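Side-chain contacts in rhamnogalacturonan endolyase YesW (Bacillus subtilis, PDB 2ZUX), which cleaves the rhamnogalacturonan backbone of plant cell-wall pectin by endo-type elimination, using calcium or manganese ions: residues A493-T497 / K498-T502; Y261-R264 / V265-L269; G102-P105 / K106-Y110; K197-D200 / G201-D204; L436-A439 / K440-I444. All coordinates share one frame; numbering follows the deposited sequence.

How the contacts relate
All five contacts are local turns or loop ends in the beta-propeller domain of a monomeric enzyme. Along the chain the order is contact 3, 4, 2, 5, 1, each on a different propeller sheet or a loop beside one. Contact 3 closes the hairpin of strands 102-103 and 109-120, contact 4 takes in the end of strand 193-198, contact 2 leads into strand 268-273, contact 5 takes in the end of 435-437, and contact 1 lies between strands 491-492 and 503-505. Contacts 2 and 4 touch, Phe268 CZ lying 3.6 Å from Lys197 CE; the centres of contacts 3 and 5 are 50 Å apart. Contacts 1, 3 and 4 hold rhamnose, so sugar-binding loops occur at separate places.

Contact 1 (A493-T497 / K498-T502); sequences ANNGT and KATPT. With RAM (alpha-L-rhamnopyranose), chain N; RAM (alpha-L-rhamnopyranose), chain M.
Asn494 and Thr500 face each other through two backbone hydrogen bonds: Asn494 N to Thr500 O at 2.7 Å and Thr500 N to Asn494 O at 3.0 Å. Closer to the bend, Lys498 N donates to Asn495 O at 3.0 Å. The extra residue Ala499 sits beside Thr500 opposite Asn494, which makes this a G1 beta bulge at the base of the loop joining strands 491-492 and 503-505. The apolar contact is Ala493 CB against Ala499 CB at 4.3 Å. Two side-chain pairs cross at a slant. Asn494 OD1 lies 3.0 Å from Thr502 OG1, which is also hydrogen-bonded to Asn115 O. Asn495 OD1 comes just as near to Thr500 OG1, and Asn495 also touches Asp116 of a calcium site. Asn495, Gly496 and Thr497, at the bend, bind substrate. Thr497 N donates to O4 of the chain M rhamnose at 3.0 Å in a nearly straight bond (165°). That sugar's O3 donates to Thr497 OG1 at 2.8 Å, the hydroxyl being set between backbone N and carbonyl carbon (chi1 63°). The chain N rhamnose lies by Asn494, Asn495 and Gly496, and is also held by Asp135 and Asn115.

Contact 2 (Y261-R264 / V265-L269); sequences YGNR and VDRFL
Arg267 reaches back over the 3-10 turn at Arg264 and Val265 to grip Asn263, just where the loop enters strand 268-273, an outermost strand of a four-stranded propeller sheet. From the backbone outwards, Arg267 CB rests 3.6 Å from Arg264 O, the carbonyl that also takes a long, weak bond from Arg267 N. CG lies near both Arg264 O and Asn263 O. The chain then bends at chi2 (-68°), which carries CD alongside the Asn263 amide. From there NE and NH2 meet Asn263 OD1 side-on, two nitrogens on a single oxygen, at 2.9 Å and 3.0 Å. The amide and guanidinium planes are nearly coplanar (21°), and the amide meets the guanidinium at its edge. The double grip should fix the amide's rotation; the other end of the amide, Asn263 ND2, donates to Tyr261 OH at 2.9 Å. On the main chain, Asp266 N closes the turn on Asn263 O at 3.1 Å. A water joins Gly262 O to Asp266 OD2, while Asp266 OD1 pairs with Arg286. At the guanidinium edge, NE approaches Asn263 OD1 nearly along the C=O axis, whereas NH2 uses a lone pair in the carbonyl plane.

Contact 3 (G102-P105 / K106-Y110); sequences GTTP and KGESY. With RAM (alpha-L-rhamnopyranose), chain O.
Thr104 and Glu108 meet at the end of a beta hairpin, where Thr104 N donates to Glu108 O at 2.9 Å and Gly107 N returns a bond to Thr104 O at 3.0 Å. Together they describe a type I turn from Thr104 to Gly107 with a G1 bulge, the glycine adopting the positive phi that this turn requires. Farther along, Gly102 and Tyr110 form a hydrogen-bonded antiparallel pair, and Thr103 and Ser109 the non-hydrogen-bonded pair next to it.

Side-chain polar bonds tighten the turn from inside. Thr104 OG1 stands between its own backbone N and carbonyl carbon (chi1 71°), and from that position accepts Lys106 N at 3.1 Å, an ST turn, as well as a weak bond from Glu108 N. A water links OG1 to Glu108 OE1, which is also bonded to Asn138.

The remaining contacts are van der Waals and ring contacts. Gly102 CA lies 3.9 Å from the centroid of the Tyr110 ring, over its face, in a CH-pi contact, while Thr104 N lies at the ring's edge. Thr103 CG2 presses tightly on Gly107 CA at 3.5 Å. The chain O rhamnose touches Tyr110 OH with its C6 at 3.5 Å and Pro105 CG with its O4 at 3.6 Å; the carbohydrate-binding residues Asp150 and Arg218 supply its hydrogen bonds.

Strand 102-103 is one of the two outermost strands of its five-stranded sheet, paired with 109-120, which is followed by 129-136.

Contact 4 (K197-D200 / G201-D204); sequences KTAD and GTKD. With RAM (alpha-L-rhamnopyranose), chain P.
Ala199 to Thr202 forms a type II beta turn, closed by Thr202 N donating to Ala199 O at 3.0 Å, and Gly201 takes the positive phi (95°) that such a turn asks of its third residue. The turn leads from strand 193-198 of a propeller sheet into the loop towards strand 230-235. Thr202 points its side chain back into the bend: with OG1 beside its own backbone N and anti to the carbonyl carbon (chi1 -67°), the hydroxyl accepts Ala199 N at 3.0 Å, nearly in line (162°). The same hydroxyl is hydrogen-bonded to Leu168 O. Thr202 CG2 packs against Thr198 CG2 at 4.0 Å, the two side chains crossing at about a right angle. Thr198 OG1 pairs with Thr232 on the adjacent strand, and Asp200 OD1 is held by Tyr230 OH and Asn212 N. The chain P rhamnose meets the second half of the turn and the residue after it: Lys203 CE runs by O4 of this sugar at 3.5 Å, and the sugar's O3 donates a short hydrogen bond to Gly201 O at 2.6 Å.

Contact 5 (L436-A439 / K440-I444); sequences LYSA and KGVKI
Ser438 and Gly441 close a type I turn with a G1 bulge, at the point where the chain doubles back after strand 435-437, the last strand of its three-stranded propeller sheet. Gly441 N donates to Ser438 O at 2.9 Å, and Ser438 N to Val442 O at the same length; Gly441 has the positive phi of the bulge. One bond farther out, Ile444 N meets Leu436 O at 2.8 Å. Inside the bend, Ser438 OG accepts Lys440 N at 3.1 Å, an ST turn, and Val442 N at 3.2 Å, a position fixed by chi1 of 75°, which swings the oxygen in between its own N and C. On one flank Leu436 CD2 packs on Ile444 CB at 4.1 Å, while Ile444 CD1 reaches across to the backbone of Ser438, 3.6 Å from its N. Tyr437 CD1 lies 3.6 Å from Gly441 O, and the ring also nears Lys443 and meets Trp405 beyond. Lys440 leads away to a salt bridge with Asp372, a calcium-binding residue. One serine oxygen thus accepts two amide N-H groups of the bend, so much of the turn's polar bonding is local.

Contact 1 (A493-T497 / K498-T502)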
loop_
_atom_site.group_PDB
_atom_site.type_symbol
_atom_site.label_atom_id
_atom_site.label_comp_id
_atom_site.label_asym_id
_atom_site.label_seq_id
_atom_site.Cartn_x
_atom_site.Cartn_y
_atom_site.Cartn_z
ATOM N N ALA A 493 13.171 -6.731 -7.134
ATOM C CA ALA A 493 12.589 -5.746 -6.248
ATOM C C ALA A 493 13.126 -4.361 -6.588
ATOM O O ALA A 493 14.004 -4.210 -7.447
ATOM C CB ALA A 493 12.883 -6.112 -4.801
ATOM N N ASN A 494 12.603 -3.352 -5.898
ATOM C CA ASN A 494 12.880 -1.950 -6.217
ATOM C C ASN A 494 13.483 -1.202 -5.034
ATOM O O ASN A 494 13.513 -1.699 -3.904
ATOM C CB ASN A 494 11.585 -1.203 -6.622
ATOM C CG ASN A 494 10.734 -1.948 -7.633
ATOM O OD1 ASN A 494 9.500 -1.890 -7.582
ATOM N ND2 ASN A 494 11.372 -2.640 -8.555
ATOM N N ASN A 495 13.927 0.017 -5.304
ATOM C CA ASN A 495 14.289 0.984 -4.267
ATOM C C ASN A 495 15.535 0.613 -3.484
ATOM O O ASN A 495 15.617 0.823 -2.276
ATOM C CB ASN A 495 13.088 1.307 -3.354
ATOM C CG ASN A 495 11.908 1.860 -4.129
ATOM O OD1 ASN A 495 10.749 1.447 -3.921
ATOM N ND2 ASN A 495 12.176 2.795 -5.011
ATOM N N GLY A 496 16.522 0.073 -4.195
ATOM C CA GLY A 496 17.842 -0.141 -3.614
ATOM C C GLY A 496 17.766 -1.022 -2.386
ATOM O O GLY A 496 17.192 -2.105 -2.421
ATOM N N THR A 497 18.330 -0.542 -1.286
ATOM C CA THR A 497 18.382 -1.345 -0.071
ATOM C C THR A 497 16.995 -1.617 0.519
ATOM O O THR A 497 16.828 -2.552 1.297
ATOM C CB THR A 497 19.272 -0.701 1.010
ATOM O OG1 THR A 497 18.724 0.562 1.406
ATOM C CG2 THR A 497 20.702 -0.509 0.493
ATOM N N LYS A 498 15.997 -0.811 0.153
ATOM C CA LYS A 498 14.637 -1.070 0.629
ATOM C C LYS A 498 14.063 -2.365 0.060
ATOM O O LYS A 498 13.264 -3.032 0.725
ATOM C CB LYS A 498 13.711 0.112 0.342
ATOM C CG LYS A 498 14.153 1.418 0.998
ATOM C CD LYS A 498 14.103 1.361 2.535
ATOM C CE LYS A 498 14.674 2.627 3.131
ATOM N NZ LYS A 498 14.643 2.567 4.624
ATOM N N ALA A 499 14.476 -2.727 -1.160
ATOM C CA ALA A 499 14.146 -4.029 -1.765
ATOM C C ALA A 499 12.651 -4.364 -1.673
ATOM O O ALA A 499 12.258 -5.425 -1.175
ATOM C CB ALA A 499 15.014 -5.141 -1.151
ATOM N N THR A 500 11.831 -3.446 -2.180
ATOM C CA THR A 500 10.385 -3.573 -2.107
ATOM C C THR A 500 9.790 -4.115 -3.406
ATOM O O THR A 500 10.307 -3.836 -4.491
ATOM C CB THR A 500 9.730 -2.210 -1.788
ATOM O OG1 THR A 500 10.158 -1.231 -2.750
ATOM C CG2 THR A 500 10.107 -1.750 -0.382
ATOM N N PRO A 501 8.677 -4.857 -3.306
ATOM C CA PRO A 501 8.012 -5.285 -4.523
ATOM C C PRO A 501 7.301 -4.092 -5.156
ATOM O O PRO A 501 6.976 -3.122 -4.459
ATOM C CB PRO A 501 6.989 -6.300 -4.012
ATOM C CG PRO A 501 6.641 -5.807 -2.646
ATOM C CD PRO A 501 7.952 -5.292 -2.095
ATOM N N THR A 502 7.044 -4.158 -6.452
ATOM C CA THR A 502 6.215 -3.145 -7.084
ATOM C C THR A 502 4.879 -3.011 -6.341
ATOM O O THR A 502 4.420 -1.892 -6.113
ATOM C CB THR A 502 6.094 -3.410 -8.609
ATOM O OG1 THR A 502 7.266 -2.879 -9.246
ATOM C CG2 THR A 502 4.889 -2.745 -9.229
HETATM C C1 RAM N . 17.812 2.674 -6.762
HETATM C C2 RAM N . 16.527 3.409 -7.181
HETATM C C3 RAM N . 15.614 2.580 -8.090
HETATM C C4 RAM N . 15.508 1.154 -7.568
HETATM C C5 RAM N . 16.909 0.553 -7.580
HETATM C C6 RAM N . 16.894 -0.905 -7.155
HETATM O O1 RAM N . 18.871 3.024 -7.623
HETATM O O2 RAM N . 15.825 3.810 -6.023
HETATM O O3 RAM N . 14.341 3.179 -8.193
HETATM O O4 RAM N . 14.573 0.352 -8.273
HETATM O O5 RAM N . 17.727 1.257 -6.659
HETATM C C1 RAM M . 15.802 5.047 -1.801
HETATM C C2 RAM M . 16.213 4.613 -0.396
HETATM C C3 RAM M . 17.093 3.358 -0.439
HETATM C C4 RAM M . 18.278 3.548 -1.390
HETATM C C5 RAM M . 17.774 3.999 -2.763
HETATM C C6 RAM M . 18.949 4.323 -3.678
HETATM O O1 RAM M . 14.848 4.151 -2.327
HETATM O O2 RAM M . 16.908 5.689 0.200
HETATM O O3 RAM M . 17.559 3.027 0.855
HETATM O O4 RAM M . 19.025 2.347 -1.471
HETATM O O5 RAM M . 16.932 5.146 -2.656
HETATM O O HOH W 1 17.361 0.482 4.169
#

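Contact 2 (Y261-R264 / V265-L269)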
loop_
_atom_site.group_PDB
_atom_site.type_symbol
_atom_site.label_atom_id
_atom_site.label_comp_id
_atom_site.label_asym_id
_atom_site.label_seq_id
_atom_site.Cartn_x
_atom_site.Cartn_y
_atom_site.Cartn_z
ATOM N N TYR A 261 18.717 24.218 2.080
ATOM C CA TYR A 261 19.207 23.558 0.870
ATOM C C TYR A 261 18.141 22.740 0.133
ATOM O O TYR A 261 18.390 22.263 -0.982
ATOM C CB TYR A 261 20.486 22.759 1.144
ATOM C CG TYR A 261 20.342 21.481 1.940
ATOM C CD1 TYR A 261 20.096 20.265 1.297
ATOM C CD2 TYR A 261 20.500 21.472 3.325
ATOM C CE1 TYR A 261 19.998 19.082 2.010
ATOM C CE2 TYR A 261 20.400 20.280 4.051
ATOM C CZ TYR A 261 20.151 19.090 3.378
ATOM O OH TYR A 261 20.045 17.911 4.077
ATOM N N GLY A 262 16.965 22.585 0.749
ATOM C CA GLY A 262 15.803 21.992 0.075
ATOM C C GLY A 262 15.490 20.547 0.420
ATOM O O GLY A 262 14.886 19.838 -0.382
ATOM N N ASN A 263 15.865 20.099 1.611
ATOM C CA ASN A 263 15.621 18.713 2.010
ATOM C C ASN A 263 14.258 18.575 2.691
ATOM O O ASN A 263 13.322 17.965 2.146
ATOM C CB ASN A 263 16.770 18.232 2.903
ATOM C CG ASN A 263 16.621 16.784 3.359
ATOM O OD1 ASN A 263 15.513 16.252 3.476
ATOM N ND2 ASN A 263 17.749 16.153 3.662
ATOM N N ARG A 264 14.126 19.208 3.849
ATOM C CA ARG A 264 12.959 19.028 4.712
ATOM C C ARG A 264 11.660 19.516 4.083
ATOM O O ARG A 264 10.595 18.914 4.302
ATOM C CB ARG A 264 13.218 19.706 6.053
ATOM C CG ARG A 264 14.191 18.926 6.917
ATOM C CD ARG A 264 14.827 19.816 7.973
ATOM N NE ARG A 264 15.732 19.082 8.853
ATOM C CZ ARG A 264 16.965 18.697 8.530
ATOM N NH1 ARG A 264 17.484 18.976 7.333
ATOM N NH2 ARG A 264 17.691 18.040 9.430
ATOM N N VAL A 265 11.749 20.582 3.292
ATOM C CA VAL A 265 10.597 21.170 2.620
ATOM C C VAL A 265 9.877 20.169 1.715
ATOM O O VAL A 265 8.658 20.260 1.536
ATOM C CB VAL A 265 11.017 22.432 1.808
ATOM C CG1 VAL A 265 12.063 22.087 0.753
ATOM C CG2 VAL A 265 9.809 23.123 1.175
ATOM N N ASP A 266 10.615 19.209 1.159
ATOM C CA ASP A 266 10.073 18.335 0.131
ATOM C C ASP A 266 9.889 16.906 0.627
ATOM O O ASP A 266 10.061 15.942 -0.123
ATOM C CB ASP A 266 10.955 18.389 -1.120
ATOM C CG ASP A 266 10.723 19.639 -1.955
ATOM O OD1 ASP A 266 9.733 20.366 -1.712
ATOM O OD2 ASP A 266 11.561 19.881 -2.857
ATOM N N ARG A 267 9.501 16.779 1.894
ATOM C CA ARG A 267 9.230 15.476 2.493
ATOM C C ARG A 267 7.733 15.242 2.499
ATOM O O ARG A 267 7.019 15.728 3.378
ATOM C CB ARG A 267 9.814 15.408 3.908
ATOM C CG ARG A 267 11.342 15.473 3.934
ATOM C CD ARG A 267 11.949 14.221 3.331
ATOM N NE ARG A 267 13.395 14.225 3.494
ATOM C CZ ARG A 267 14.144 13.130 3.513
ATOM N NH1 ARG A 267 13.587 11.934 3.396
ATOM N NH2 ARG A 267 15.457 13.233 3.679
ATOM N N PHE A 268 7.252 14.511 1.503
ATOM C CA PHE A 268 5.812 14.340 1.305
ATOM C C PHE A 268 5.331 12.959 1.701
ATOM O O PHE A 268 6.044 11.963 1.522
ATOM C CB PHE A 268 5.452 14.580 -0.167
ATOM C CG PHE A 268 5.777 15.962 -0.647
ATOM C CD1 PHE A 268 4.921 17.024 -0.365
ATOM C CD2 PHE A 268 6.948 16.211 -1.349
ATOM C CE1 PHE A 268 5.213 18.317 -0.808
ATOM C CE2 PHE A 268 7.255 17.490 -1.794
ATOM C CZ PHE A 268 6.394 18.548 -1.509
ATOM N N LEU A 269 4.098 12.917 2.207
ATOM C CA LEU A 269 3.332 11.677 2.362
ATOM C C LEU A 269 1.911 11.953 1.886
ATOM O O LEU A 269 1.553 13.099 1.598
ATOM C CB LEU A 269 3.344 11.174 3.813
ATOM C CG LEU A 269 4.707 10.940 4.462
ATOM C CD1 LEU A 269 4.537 10.739 5.966
ATOM C CD2 LEU A 269 5.405 9.753 3.806
HETATM O O HOH W 2 14.155 19.010 -2.798
#

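Contact 3 (G102-P105 / K106-Y110)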
loop_
_atom_site.group_PDB
_atom_site.type_symbol
_atom_site.label_atom_id
_atom_site.label_comp_id
_atom_site.label_asym_id
_atom_site.label_seq_id
_atom_site.Cartn_x
_atom_site.Cartn_y
_atom_site.Cartn_z
ATOM N N GLY A 102 16.717 9.322 -21.356
ATOM C CA GLY A 102 16.924 10.709 -21.728
ATOM C C GLY A 102 18.224 11.252 -21.196
ATOM O O GLY A 102 19.073 10.508 -20.696
ATOM N N THR A 103 18.364 12.566 -21.311
ATOM C CA THR A 103 19.549 13.273 -20.866
ATOM C C THR A 103 19.105 14.514 -20.099
ATOM O O THR A 103 18.153 15.184 -20.495
ATOM C CB THR A 103 20.437 13.659 -22.070
ATOM O OG1 THR A 103 20.763 12.480 -22.818
ATOM C CG2 THR A 103 21.717 14.299 -21.607
ATOM N N THR A 104 19.789 14.805 -18.996
ATOM C CA THR A 104 19.490 15.990 -18.194
ATOM C C THR A 104 20.165 17.216 -18.817
ATOM O O THR A 104 20.986 17.063 -19.728
ATOM C CB THR A 104 20.015 15.855 -16.754
ATOM O OG1 THR A 104 21.446 15.942 -16.760
ATOM C CG2 THR A 104 19.564 14.543 -16.112
ATOM N N PRO A 105 19.830 18.433 -18.335
ATOM C CA PRO A 105 20.532 19.631 -18.821
ATOM C C PRO A 105 22.051 19.608 -18.608
ATOM O O PRO A 105 22.762 20.384 -19.244
ATOM C CB PRO A 105 19.894 20.759 -18.004
ATOM C CG PRO A 105 18.530 20.242 -17.671
ATOM C CD PRO A 105 18.765 18.791 -17.379
ATOM N N LYS A 106 22.536 18.723 -17.739
ATOM C CA LYS A 106 23.968 18.604 -17.463
ATOM C C LYS A 106 24.652 17.538 -18.321
ATOM O O LYS A 106 25.851 17.294 -18.178
ATOM C CB LYS A 106 24.215 18.343 -15.972
ATOM C CG LYS A 106 23.990 19.561 -15.084
ATOM C CD LYS A 106 24.995 20.663 -15.400
ATOM C CE LYS A 106 24.602 21.981 -14.766
ATOM N NZ LYS A 106 25.146 23.142 -15.529
ATOM N N GLY A 107 23.887 16.907 -19.206
ATOM C CA GLY A 107 24.434 15.908 -20.119
ATOM C C GLY A 107 24.451 14.499 -19.552
ATOM O O GLY A 107 25.043 13.596 -20.141
ATOM N N GLU A 108 23.793 14.306 -18.409
ATOM C CA GLU A 108 23.737 12.994 -17.778
ATOM C C GLU A 108 22.638 12.135 -18.395
ATOM O O GLU A 108 21.480 12.545 -18.448
ATOM C CB GLU A 108 23.511 13.132 -16.271
ATOM C CG GLU A 108 23.467 11.803 -15.539
ATOM C CD GLU A 108 22.969 11.931 -14.112
ATOM O OE1 GLU A 108 22.032 12.720 -13.865
ATOM O OE2 GLU A 108 23.518 11.232 -13.238
ATOM N N SER A 109 23.011 10.946 -18.857
ATOM C CA SER A 109 22.043 9.983 -19.372
ATOM C C SER A 109 21.331 9.264 -18.229
ATOM O O SER A 109 21.894 9.068 -17.152
ATOM C CB SER A 109 22.731 8.965 -20.286
ATOM O OG SER A 109 23.626 8.155 -19.551
ATOM N N TYR A 110 20.089 8.872 -18.482
ATOM C CA TYR A 110 19.339 8.059 -17.532
ATOM C C TYR A 110 18.392 7.136 -18.273
ATOM O O TYR A 110 17.972 7.424 -19.398
ATOM C CB TYR A 110 18.552 8.923 -16.532
ATOM C CG TYR A 110 17.611 9.891 -17.196
ATOM C CD1 TYR A 110 16.296 9.527 -17.505
ATOM C CD2 TYR A 110 18.036 11.174 -17.528
ATOM C CE1 TYR A 110 15.440 10.423 -18.135
ATOM C CE2 TYR A 110 17.199 12.066 -18.144
ATOM C CZ TYR A 110 15.908 11.694 -18.448
ATOM O OH TYR A 110 15.106 12.621 -19.065
HETATM C C1 RAM O . 11.968 16.827 -19.611
HETATM C C2 RAM O . 12.328 17.869 -20.669
HETATM C C3 RAM O . 13.467 18.755 -20.168
HETATM C C4 RAM O . 14.637 17.919 -19.652
HETATM C C5 RAM O . 14.152 16.912 -18.604
HETATM C C6 RAM O . 15.274 15.999 -18.115
HETATM O O1 RAM O . 11.327 17.454 -18.520
HETATM O O2 RAM O . 12.716 17.201 -21.852
HETATM O O3 RAM O . 13.910 19.598 -21.209
HETATM O O4 RAM O . 15.637 18.772 -19.128
HETATM O O5 RAM O . 13.120 16.120 -19.167
HETATM O O HOH W 3 22.310 15.563 -14.313
#

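Contact 4 (K197-D200 / G201-D204)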
loop_
_atom_site.group_PDB
_atom_site.type_symbol
_atom_site.label_atom_id
_atom_site.label_comp_id
_atom_site.label_asym_id
_atom_site.label_seq_id
_atom_site.Cartn_x
_atom_site.Cartn_y
_atom_site.Cartn_z
ATOM N N LYS A 197 0.491 15.445 -6.405
ATOM C CA LYS A 197 1.064 16.769 -6.584
ATOM C C LYS A 197 1.624 16.901 -7.998
ATOM O O LYS A 197 2.289 16.001 -8.502
ATOM C CB LYS A 197 2.154 16.984 -5.534
ATOM C CG LYS A 197 2.779 18.368 -5.519
ATOM C CD LYS A 197 3.623 18.503 -4.253
ATOM C CE LYS A 197 4.221 19.888 -4.088
ATOM N NZ LYS A 197 5.322 20.135 -5.062
ATOM N N THR A 198 1.307 18.023 -8.637
ATOM C CA THR A 198 1.693 18.294 -10.022
ATOM C C THR A 198 2.271 19.702 -10.089
ATOM O O THR A 198 2.332 20.411 -9.082
ATOM C CB THR A 198 0.470 18.181 -10.956
ATOM O OG1 THR A 198 -0.509 19.134 -10.532
ATOM C CG2 THR A 198 -0.128 16.770 -10.908
ATOM N N ALA A 199 2.692 20.113 -11.278
ATOM C CA ALA A 199 3.311 21.413 -11.446
ATOM C C ALA A 199 3.068 21.931 -12.851
ATOM O O ALA A 199 2.531 21.224 -13.709
ATOM C CB ALA A 199 4.806 21.320 -11.172
ATOM N N ASP A 200 3.477 23.170 -13.095
ATOM C CA ASP A 200 3.524 23.675 -14.462
ATOM C C ASP A 200 4.320 22.675 -15.282
ATOM O O ASP A 200 5.389 22.218 -14.867
ATOM C CB ASP A 200 4.243 25.022 -14.503
ATOM C CG ASP A 200 3.465 26.120 -13.818
ATOM O OD1 ASP A 200 2.254 26.253 -14.085
ATOM O OD2 ASP A 200 4.081 26.845 -13.004
ATOM N N GLY A 201 3.794 22.304 -16.439
ATOM C CA GLY A 201 4.509 21.380 -17.295
ATOM C C GLY A 201 4.117 19.926 -17.130
ATOM O O GLY A 201 4.511 19.101 -17.936
ATOM N N THR A 202 3.370 19.591 -16.081
ATOM C CA THR A 202 2.818 18.246 -15.965
ATOM C C THR A 202 1.893 18.017 -17.160
ATOM O O THR A 202 1.079 18.883 -17.482
ATOM C CB THR A 202 2.041 18.078 -14.651
ATOM O OG1 THR A 202 2.954 18.150 -13.545
ATOM C CG2 THR A 202 1.286 16.735 -14.618
ATOM N N LYS A 203 2.037 16.865 -17.812
ATOM C CA LYS A 203 1.239 16.533 -18.988
ATOM C C LYS A 203 0.308 15.373 -18.650
ATOM O O LYS A 203 0.764 14.301 -18.223
ATOM C CB LYS A 203 2.166 16.180 -20.152
ATOM C CG LYS A 203 1.464 16.035 -21.499
ATOM C CD LYS A 203 2.442 16.100 -22.680
ATOM C CE LYS A 203 3.500 15.004 -22.624
ATOM N NZ LYS A 203 2.956 13.626 -22.819
ATOM N N ASP A 204 -0.991 15.584 -18.838
ATOM C CA ASP A 204 -1.966 14.562 -18.491
ATOM C C ASP A 204 -1.987 13.440 -19.530
ATOM O O ASP A 204 -1.239 13.481 -20.522
ATOM C CB ASP A 204 -3.348 15.170 -18.156
ATOM C CG ASP A 204 -4.206 15.515 -19.380
ATOM O OD1 ASP A 204 -3.850 15.201 -20.531
ATOM O OD2 ASP A 204 -5.279 16.109 -19.147
HETATM C C1 RAM P . 6.336 21.397 -23.038
HETATM C C2 RAM P . 6.726 21.141 -21.582
HETATM C C3 RAM P . 5.990 19.910 -21.051
HETATM C C4 RAM P . 6.248 18.709 -21.956
HETATM C C5 RAM P . 5.884 19.061 -23.401
HETATM C C6 RAM P . 6.219 17.932 -24.372
HETATM O O1 RAM P . 4.979 21.784 -23.114
HETATM O O2 RAM P . 8.123 20.952 -21.507
HETATM O O3 RAM P . 6.383 19.610 -19.730
HETATM O O4 RAM P . 5.471 17.624 -21.500
HETATM O O5 RAM P . 6.566 20.234 -23.825
#

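Contact 5 (L436-A439 / K440-I444)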
loop_
_atom_site.group_PDB
_atom_site.type_symbol
_atom_site.label_atom_id
_atom_site.label_comp_id
_atom_site.label_asym_id
_atom_site.label_seq_id
_atom_site.Cartn_x
_atom_site.Cartn_y
_atom_site.Cartn_z
ATOM N N LEU A 436 13.594 -10.349 18.644
ATOM C CA LEU A 436 12.205 -10.700 18.386
ATOM C C LEU A 436 11.435 -10.651 19.703
ATOM O O LEU A 436 11.921 -11.152 20.721
ATOM C CB LEU A 436 12.132 -12.115 17.803
ATOM C CG LEU A 436 10.740 -12.693 17.538
ATOM C CD1 LEU A 436 10.014 -11.873 16.472
ATOM C CD2 LEU A 436 10.859 -14.152 17.130
ATOM N N TYR A 437 10.238 -10.075 19.683
ATOM C CA TYR A 437 9.434 -9.913 20.888
ATOM C C TYR A 437 7.997 -10.346 20.677
ATOM O O TYR A 437 7.455 -10.241 19.570
ATOM C CB TYR A 437 9.395 -8.445 21.316
ATOM C CG TYR A 437 10.735 -7.800 21.546
ATOM C CD1 TYR A 437 11.305 -7.767 22.819
ATOM C CD2 TYR A 437 11.420 -7.193 20.496
ATOM C CE1 TYR A 437 12.532 -7.158 23.033
ATOM C CE2 TYR A 437 12.647 -6.590 20.692
ATOM C CZ TYR A 437 13.195 -6.572 21.959
ATOM O OH TYR A 437 14.412 -5.965 22.148
ATOM N N SER A 438 7.354 -10.777 21.754
ATOM C CA SER A 438 5.922 -10.973 21.731
ATOM C C SER A 438 5.239 -9.604 21.729
ATOM O O SER A 438 5.880 -8.579 21.957
ATOM C CB SER A 438 5.472 -11.758 22.959
ATOM O OG SER A 438 5.492 -10.930 24.114
ATOM N N ALA A 439 3.933 -9.605 21.487
ATOM C CA ALA A 439 3.134 -8.382 21.548
ATOM C C ALA A 439 3.179 -7.709 22.926
ATOM O O ALA A 439 2.853 -6.527 23.061
ATOM C CB ALA A 439 1.698 -8.676 21.154
ATOM N N LYS A 440 3.561 -8.483 23.942
ATOM C CA LYS A 440 3.685 -7.975 25.312
ATOM C C LYS A 440 5.092 -7.472 25.624
ATOM O O LYS A 440 5.359 -7.013 26.741
ATOM C CB LYS A 440 3.319 -9.072 26.321
ATOM C CG LYS A 440 1.960 -9.722 26.139
ATOM C CD LYS A 440 0.826 -8.726 26.328
ATOM C CE LYS A 440 -0.525 -9.415 26.419
ATOM N NZ LYS A 440 -1.610 -8.407 26.568
ATOM N N GLY A 441 6.004 -7.568 24.659
ATOM C CA GLY A 441 7.373 -7.098 24.861
ATOM C C GLY A 441 8.331 -8.101 25.471
ATOM O O GLY A 441 9.420 -7.728 25.914
ATOM N N VAL A 442 7.938 -9.371 25.492
ATOM C CA VAL A 442 8.800 -10.444 25.989
ATOM C C VAL A 442 9.723 -10.927 24.870
ATOM O O VAL A 442 9.248 -11.338 23.813
ATOM C CB VAL A 442 7.952 -11.616 26.553
ATOM C CG1 VAL A 442 8.834 -12.795 26.943
ATOM C CG2 VAL A 442 7.130 -11.145 27.735
ATOM N N LYS A 443 11.038 -10.864 25.092
ATOM C CA LYS A 443 11.987 -11.296 24.075
ATOM C C LYS A 443 11.874 -12.801 23.864
ATOM O O LYS A 443 11.851 -13.572 24.830
ATOM C CB LYS A 443 13.416 -10.892 24.437
ATOM C CG LYS A 443 14.434 -11.288 23.370
ATOM C CD LYS A 443 15.790 -10.635 23.598
ATOM C CE LYS A 443 16.912 -11.462 22.975
ATOM N NZ LYS A 443 16.972 -11.350 21.501
ATOM N N ILE A 444 11.779 -13.204 22.603
ATOM C CA ILE A 444 11.626 -14.602 22.224
ATOM C C ILE A 444 12.940 -15.117 21.646
ATOM O O ILE A 444 13.398 -14.638 20.602
ATOM C CB ILE A 444 10.515 -14.779 21.162
ATOM C CG1 ILE A 444 9.178 -14.228 21.673
ATOM C CG2 ILE A 444 10.407 -16.256 20.730
ATOM C CD1 ILE A 444 8.126 -14.065 20.580
HETATM O O HOH W 4 15.198 -12.538 19.729
#